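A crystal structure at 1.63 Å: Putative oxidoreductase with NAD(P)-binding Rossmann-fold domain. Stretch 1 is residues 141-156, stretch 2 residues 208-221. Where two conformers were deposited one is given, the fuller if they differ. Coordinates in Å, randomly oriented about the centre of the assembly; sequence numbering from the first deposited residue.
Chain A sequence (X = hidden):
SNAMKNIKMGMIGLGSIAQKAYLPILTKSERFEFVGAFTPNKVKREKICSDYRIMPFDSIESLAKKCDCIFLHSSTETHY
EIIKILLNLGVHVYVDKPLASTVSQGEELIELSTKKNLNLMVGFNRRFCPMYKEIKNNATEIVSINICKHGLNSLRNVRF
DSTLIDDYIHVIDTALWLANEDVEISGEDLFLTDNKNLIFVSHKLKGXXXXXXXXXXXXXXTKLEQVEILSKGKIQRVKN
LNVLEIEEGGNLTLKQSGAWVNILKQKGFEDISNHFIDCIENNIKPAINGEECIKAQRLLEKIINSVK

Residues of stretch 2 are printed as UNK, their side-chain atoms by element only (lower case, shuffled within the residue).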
# COMPACT_ATOMS: atom_id res chain seq x y z
N GLU A 141 14.72 -16.57 -15.66
CA GLU A 141 14.57 -17.77 -14.83
C GLU A 141 13.21 -17.78 -14.11
O GLU A 141 13.10 -17.93 -12.89
CB GLU A 141 15.76 -17.92 -13.87
CG GLU A 141 17.10 -17.85 -14.62
CD GLU A 141 18.31 -18.01 -13.72
OE1 GLU A 141 18.40 -19.04 -13.04
OE2 GLU A 141 19.17 -17.11 -13.71
N ILE A 142 12.17 -17.59 -14.91
CA ILE A 142 10.81 -17.60 -14.43
C ILE A 142 10.40 -18.97 -13.92
O ILE A 142 10.68 -19.99 -14.56
CB ILE A 142 9.83 -17.17 -15.58
CG1 ILE A 142 10.13 -15.72 -16.00
CG2 ILE A 142 8.36 -17.32 -15.17
CD1 ILE A 142 9.37 -15.29 -17.25
N VAL A 143 9.73 -19.02 -12.77
CA VAL A 143 9.19 -20.25 -12.26
C VAL A 143 7.64 -20.33 -12.34
O VAL A 143 7.08 -21.43 -12.31
CB VAL A 143 9.68 -20.55 -10.82
CG1 VAL A 143 11.24 -20.71 -10.78
CG2 VAL A 143 9.17 -19.45 -9.84
N SER A 144 6.95 -19.20 -12.46
CA SER A 144 5.48 -19.19 -12.52
C SER A 144 4.99 -17.81 -12.89
O SER A 144 5.63 -16.81 -12.56
CB SER A 144 4.91 -19.56 -11.14
OG SER A 144 3.53 -19.78 -11.15
N ILE A 145 3.84 -17.75 -13.57
CA ILE A 145 3.20 -16.48 -13.87
C ILE A 145 1.73 -16.62 -13.52
O ILE A 145 1.12 -17.65 -13.79
CB ILE A 145 3.36 -16.09 -15.35
CG1 ILE A 145 4.84 -15.94 -15.71
CG2 ILE A 145 2.63 -14.78 -15.66
CD1 ILE A 145 5.08 -15.63 -17.17
N ASN A 146 1.19 -15.59 -12.91
CA ASN A 146 -0.25 -15.54 -12.61
C ASN A 146 -0.85 -14.32 -13.28
O ASN A 146 -0.31 -13.22 -13.16
CB ASN A 146 -0.50 -15.48 -11.10
CG ASN A 146 0.11 -16.63 -10.36
OD1 ASN A 146 -0.15 -17.80 -10.67
ND2 ASN A 146 0.93 -16.32 -9.36
N ILE A 147 -1.98 -14.48 -13.96
CA ILE A 147 -2.65 -13.37 -14.61
C ILE A 147 -4.11 -13.43 -14.27
O ILE A 147 -4.74 -14.45 -14.47
CB ILE A 147 -2.51 -13.40 -16.15
CG1 ILE A 147 -1.04 -13.49 -16.58
CG2 ILE A 147 -3.19 -12.16 -16.74
CD1 ILE A 147 -0.85 -13.64 -18.12
N CYS A 148 -4.65 -12.33 -13.77
CA CYS A 148 -6.08 -12.29 -13.51
C CYS A 148 -6.71 -11.01 -14.02
O CYS A 148 -6.04 -9.99 -14.15
CB CYS A 148 -6.38 -12.43 -12.03
SG CYS A 148 -5.84 -11.06 -11.07
N LYS A 149 -8.01 -11.09 -14.29
CA LYS A 149 -8.80 -9.95 -14.76
C LYS A 149 -10.21 -10.14 -14.25
O LYS A 149 -10.99 -10.92 -14.82
CB LYS A 149 -8.76 -9.84 -16.28
CG LYS A 149 -9.40 -8.61 -16.83
CD LYS A 149 -9.14 -8.49 -18.34
CE LYS A 149 -9.48 -7.11 -18.88
NZ LYS A 149 -10.94 -6.82 -18.85
N HIS A 150 -10.54 -9.41 -13.19
CA HIS A 150 -11.81 -9.56 -12.50
C HIS A 150 -12.66 -8.33 -12.67
O HIS A 150 -12.15 -7.22 -12.85
CB HIS A 150 -11.58 -9.80 -11.01
CG HIS A 150 -10.70 -10.97 -10.71
ND1 HIS A 150 -10.83 -12.18 -11.36
CD2 HIS A 150 -9.71 -11.13 -9.80
CE1 HIS A 150 -9.94 -13.03 -10.87
NE2 HIS A 150 -9.26 -12.43 -9.91
N GLY A 151 -13.97 -8.52 -12.57
CA GLY A 151 -14.85 -7.40 -12.76
C GLY A 151 -15.86 -7.32 -11.66
O GLY A 151 -16.12 -8.32 -10.99
N LEU A 152 -16.41 -6.11 -11.51
CA LEU A 152 -17.44 -5.78 -10.53
C LEU A 152 -18.76 -5.65 -11.27
O LEU A 152 -18.86 -4.88 -12.23
CB LEU A 152 -17.09 -4.45 -9.84
CG LEU A 152 -18.10 -3.90 -8.84
CD1 LEU A 152 -18.24 -4.76 -7.58
CD2 LEU A 152 -17.74 -2.46 -8.47
N ASN A 153 -19.77 -6.41 -10.84
CA ASN A 153 -21.09 -6.37 -11.50
C ASN A 153 -20.95 -6.53 -13.03
O ASN A 153 -21.65 -5.85 -13.80
CB ASN A 153 -21.80 -5.05 -11.15
CG ASN A 153 -21.87 -4.80 -9.65
OD1 ASN A 153 -22.14 -5.69 -8.87
ND2 ASN A 153 -21.62 -3.56 -9.25
N SER A 154 -20.05 -7.43 -13.45
CA SER A 154 -19.77 -7.69 -14.88
C SER A 154 -20.51 -8.92 -15.40
O SER A 154 -20.24 -9.38 -16.52
CB SER A 154 -18.27 -7.91 -15.10
OG SER A 154 -17.54 -6.74 -14.83
N LEU A 155 -21.43 -9.45 -14.59
CA LEU A 155 -22.19 -10.65 -14.91
C LEU A 155 -23.42 -10.21 -15.70
O LEU A 155 -24.29 -9.50 -15.17
CB LEU A 155 -22.59 -11.35 -13.61
CG LEU A 155 -22.99 -12.82 -13.60
CD1 LEU A 155 -21.85 -13.68 -14.10
CD2 LEU A 155 -23.39 -13.24 -12.20
N ARG A 156 -23.48 -10.61 -16.97
CA ARG A 156 -24.56 -10.20 -17.87
C ARG A 156 -25.18 -11.37 -18.62
O ARG A 156 -24.68 -12.50 -18.56
CB ARG A 156 -24.02 -9.16 -18.87
CG ARG A 156 -23.38 -7.94 -18.19
CD ARG A 156 -24.40 -7.14 -17.38
NE ARG A 156 -25.13 -6.18 -18.21
CZ ARG A 156 -24.98 -4.86 -18.16
NH1 ARG A 156 -24.14 -4.29 -17.30
NH2 ARG A 156 -25.70 -4.08 -18.97
N UNK A 208 7.44 -25.96 -20.83
CA UNK A 208 8.59 -26.74 -20.38
C UNK A 208 9.22 -26.18 -19.12
O UNK A 208 9.63 -26.94 -18.23
c UNK A 208 10.85 -29.07 -24.33
c UNK A 208 9.56 -27.84 -22.51
n UNK A 208 12.10 -29.08 -25.15
c UNK A 208 10.79 -27.84 -23.43
c UNK A 208 9.70 -26.77 -21.45
N UNK A 209 9.30 -24.86 -19.05
CA UNK A 209 10.05 -24.16 -17.99
C UNK A 209 9.20 -23.63 -16.84
O UNK A 209 9.70 -23.46 -15.72
c UNK A 209 11.80 -23.47 -19.70
o UNK A 209 12.56 -24.42 -19.51
n UNK A 209 11.77 -22.80 -20.85
c UNK A 209 10.83 -23.01 -18.62
N UNK A 210 7.94 -23.34 -17.11
CA UNK A 210 7.04 -22.83 -16.09
C UNK A 210 5.60 -22.88 -16.58
O UNK A 210 5.34 -23.11 -17.77
c UNK A 210 6.30 -18.76 -18.21
c UNK A 210 6.28 -19.70 -17.17
c UNK A 210 8.63 -19.21 -18.56
c UNK A 210 7.47 -18.52 -18.90
c UNK A 210 7.41 -21.39 -15.67
c UNK A 210 8.60 -20.14 -17.51
c UNK A 210 7.43 -20.40 -16.82
N UNK A 211 4.66 -22.64 -15.67
CA UNK A 211 3.25 -22.61 -16.01
C UNK A 211 2.67 -21.22 -15.80
O UNK A 211 3.21 -20.42 -15.03
o UNK A 211 2.91 -24.91 -15.33
c UNK A 211 2.47 -23.58 -15.12
N UNK A 212 1.57 -20.95 -16.49
CA UNK A 212 0.85 -19.71 -16.33
C UNK A 212 -0.52 -20.05 -15.78
O UNK A 212 -1.18 -20.96 -16.27
c UNK A 212 2.50 -19.73 -19.23
c UNK A 212 2.00 -18.62 -18.31
c UNK A 212 0.66 -18.93 -17.64
c UNK A 212 -0.10 -17.63 -17.35
N UNK A 213 -0.91 -19.34 -14.74
CA UNK A 213 -2.23 -19.50 -14.16
C UNK A 213 -3.05 -18.29 -14.48
O UNK A 213 -2.74 -17.19 -14.03
o UNK A 213 -1.56 -21.99 -12.53
c UNK A 213 -1.19 -20.84 -12.31
n UNK A 213 0.01 -20.54 -11.82
c UNK A 213 -2.10 -19.68 -12.66
N UNK A 214 -4.12 -18.52 -15.25
CA UNK A 214 -5.00 -17.46 -15.74
C UNK A 214 -6.33 -17.54 -15.05
O UNK A 214 -6.82 -18.63 -14.81
c UNK A 214 -3.91 -17.43 -18.02
c UNK A 214 -5.24 -17.58 -17.26
o UNK A 214 -5.82 -18.86 -17.58
N UNK A 215 -6.91 -16.39 -14.72
CA UNK A 215 -8.17 -16.35 -13.95
C UNK A 215 -9.03 -15.10 -14.22
O UNK A 215 -8.53 -13.99 -14.28
o UNK A 215 -8.98 -16.30 -11.64
c UNK A 215 -7.84 -16.41 -12.46
N UNK A 216 -10.35 -15.30 -14.31
CA UNK A 216 -11.28 -14.22 -14.56
C UNK A 216 -12.61 -14.48 -13.81
O UNK A 216 -13.35 -15.42 -14.12
c UNK A 216 -12.76 -13.19 -16.42
c UNK A 216 -11.53 -14.06 -16.07
c UNK A 216 -11.56 -11.62 -18.37
s UNK A 216 -12.91 -12.81 -18.18
N UNK A 217 -12.91 -13.62 -12.84
CA UNK A 217 -14.17 -13.69 -12.09
C UNK A 217 -14.98 -12.46 -12.47
O UNK A 217 -14.55 -11.32 -12.26
c UNK A 217 -16.36 -13.95 -7.95
c UNK A 217 -16.29 -14.54 -10.06
c UNK A 217 -13.90 -13.72 -10.59
n UNK A 217 -15.18 -13.60 -8.43
n UNK A 217 -17.06 -14.52 -8.92
c UNK A 217 -15.11 -13.97 -9.76
N UNK A 218 -16.14 -12.71 -13.05
CA UNK A 218 -17.03 -11.68 -13.55
C UNK A 218 -17.92 -11.06 -12.48
O UNK A 218 -18.59 -10.05 -12.76
n UNK A 218 -17.41 -9.24 -18.69
c UNK A 218 -16.60 -10.11 -18.11
c UNK A 218 -17.92 -12.27 -14.64
n UNK A 218 -15.29 -10.07 -18.36
c UNK A 218 -16.29 -12.03 -16.58
n UNK A 218 -17.10 -11.02 -17.28
c UNK A 218 -17.16 -12.98 -15.75
N UNK A 219 -17.96 -11.66 -11.29
CA UNK A 219 -18.81 -11.19 -10.21
C UNK A 219 -17.98 -11.04 -8.94
O UNK A 219 -18.32 -11.57 -7.87
o UNK A 219 -21.12 -10.32 -9.02
o UNK A 219 -22.06 -12.28 -8.76
c UNK A 219 -19.98 -12.18 -9.97
c UNK A 219 -21.13 -11.55 -9.19
N UNK A 220 -16.87 -10.31 -9.08
CA UNK A 220 -15.90 -10.08 -8.00
C UNK A 220 -16.23 -8.81 -7.18
O UNK A 220 -17.38 -8.27 -7.23
o UNK A 220 -13.47 -9.96 -7.64
c UNK A 220 -14.50 -9.97 -8.62
N UNK A 221 -15.28 -8.37 -6.36
CA UNK A 221 -15.50 -7.23 -5.48
C UNK A 221 -14.94 -5.93 -5.98
O UNK A 221 -15.10 -4.89 -5.34
O HOH W 1 5.01 -22.76 -12.80
O HOH W 2 2.38 -22.53 -11.13
O HOH W 3 -19.64 -8.16 -8.50
O HOH W 4 -21.96 -9.37 -11.42

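Position 208 carries four carbons in a row ending in a nitrogen, an extended chain that stays clear of stretch 1; it is Lys208. Position 209 has two carbons, the second bearing one oxygen and one nitrogen. Carboxamide and carboxylate look alike in outline, but the nitrogen makes this Asn209, whose end leads away from the contact. At 210 one carbon leads to a ring of six carbons without a hydroxyl, which identifies Phe210. Its ring takes Ile142 CG2 over one face, 3.5 Å from the centroid and almost on the ring normal, while Ile145 CD1 lies 3.5 Å from Phe210 CE1.

Position 211 has one carbon and one oxygen: Ser211. Its carbonyl O accepts from Ile145 N (3.1 Å), whereas its N reaches Val143 O through a water that accepts from Ser211 N (2.9 Å) and donates to Val143 O (2.5 Å). Position 212 shows four carbons forked at the first, with one arm two carbons long, hence Ile212. It packs beside Ile145 and Ile147, with Ile212 CG2 4.1 Å from Ile147 CD1.

Two carbons at 213, the second with one oxygen and one nitrogen, again spell asparagine. Asn213 ND2 donates to Asn146 OD1 (3.0 Å), pairing two carboxamides on the same face of the sheet, and a water links this nitrogen to Ser144 OG. Position 214 has one carbon carrying an oxygen and a carbon, so it is Thr214; its side chain lies on the face of Ile145 and Ile147, and its hydroxyl is bonded elsewhere in the structure. Position 215, one carbon and one oxygen, is Ser215, with its CB 4.3 Å from Cys148 CB.

The unbranched chain at 216, two carbons, sulfur and a carbon, is Met216, whose terminal CE lies 3.9 Å from Lys149 CB. At 217 a carbon bears a five-membered ring of three carbons and two nitrogens: His217. Its backbone N donates to His150 ND1 (2.9 Å), so this nitrogen of the His150 ring serves as an acceptor. Position 218 has three carbons, a nitrogen, and a carbon with two further nitrogens. This is Arg218, with Ser154 CB over one face of its guanidinium. Two carbons ending in two oxygens make 219 Asp219; a water donating to Asp219 OD1 (2.7 Å) also accepts from Asn153 N (2.9 Å). Position 220, one carbon and one oxygen, is Ser220, whose N donates to Gly151 O (2.9 Å). Position 221 has no side-chain atoms and is Gly221, near Leu152 CD1.

The contact is chiefly a parallel strand pairing. Asn213 N donates to Ile145 O and Asn213 O accepts from Ile147 N (both 2.8 Å); Ser215 N donates to Ile147 O and Ser215 O accepts from Lys149 N (both 2.9 Å). At 217 the acceptor is His150 ND1, while Lys149 O lies 3.9 Å from His217 N, yet Gly151 N still reaches His217 O (2.9 Å). Ile145, Ile147 and Ile212 pack on one face; on the other the amides of Asn146 and Asn213 pair, and one water joins Asn213 ND2 to Ser144 OG.

Stretch 2 208-221: KNFSINTSMHRDSG
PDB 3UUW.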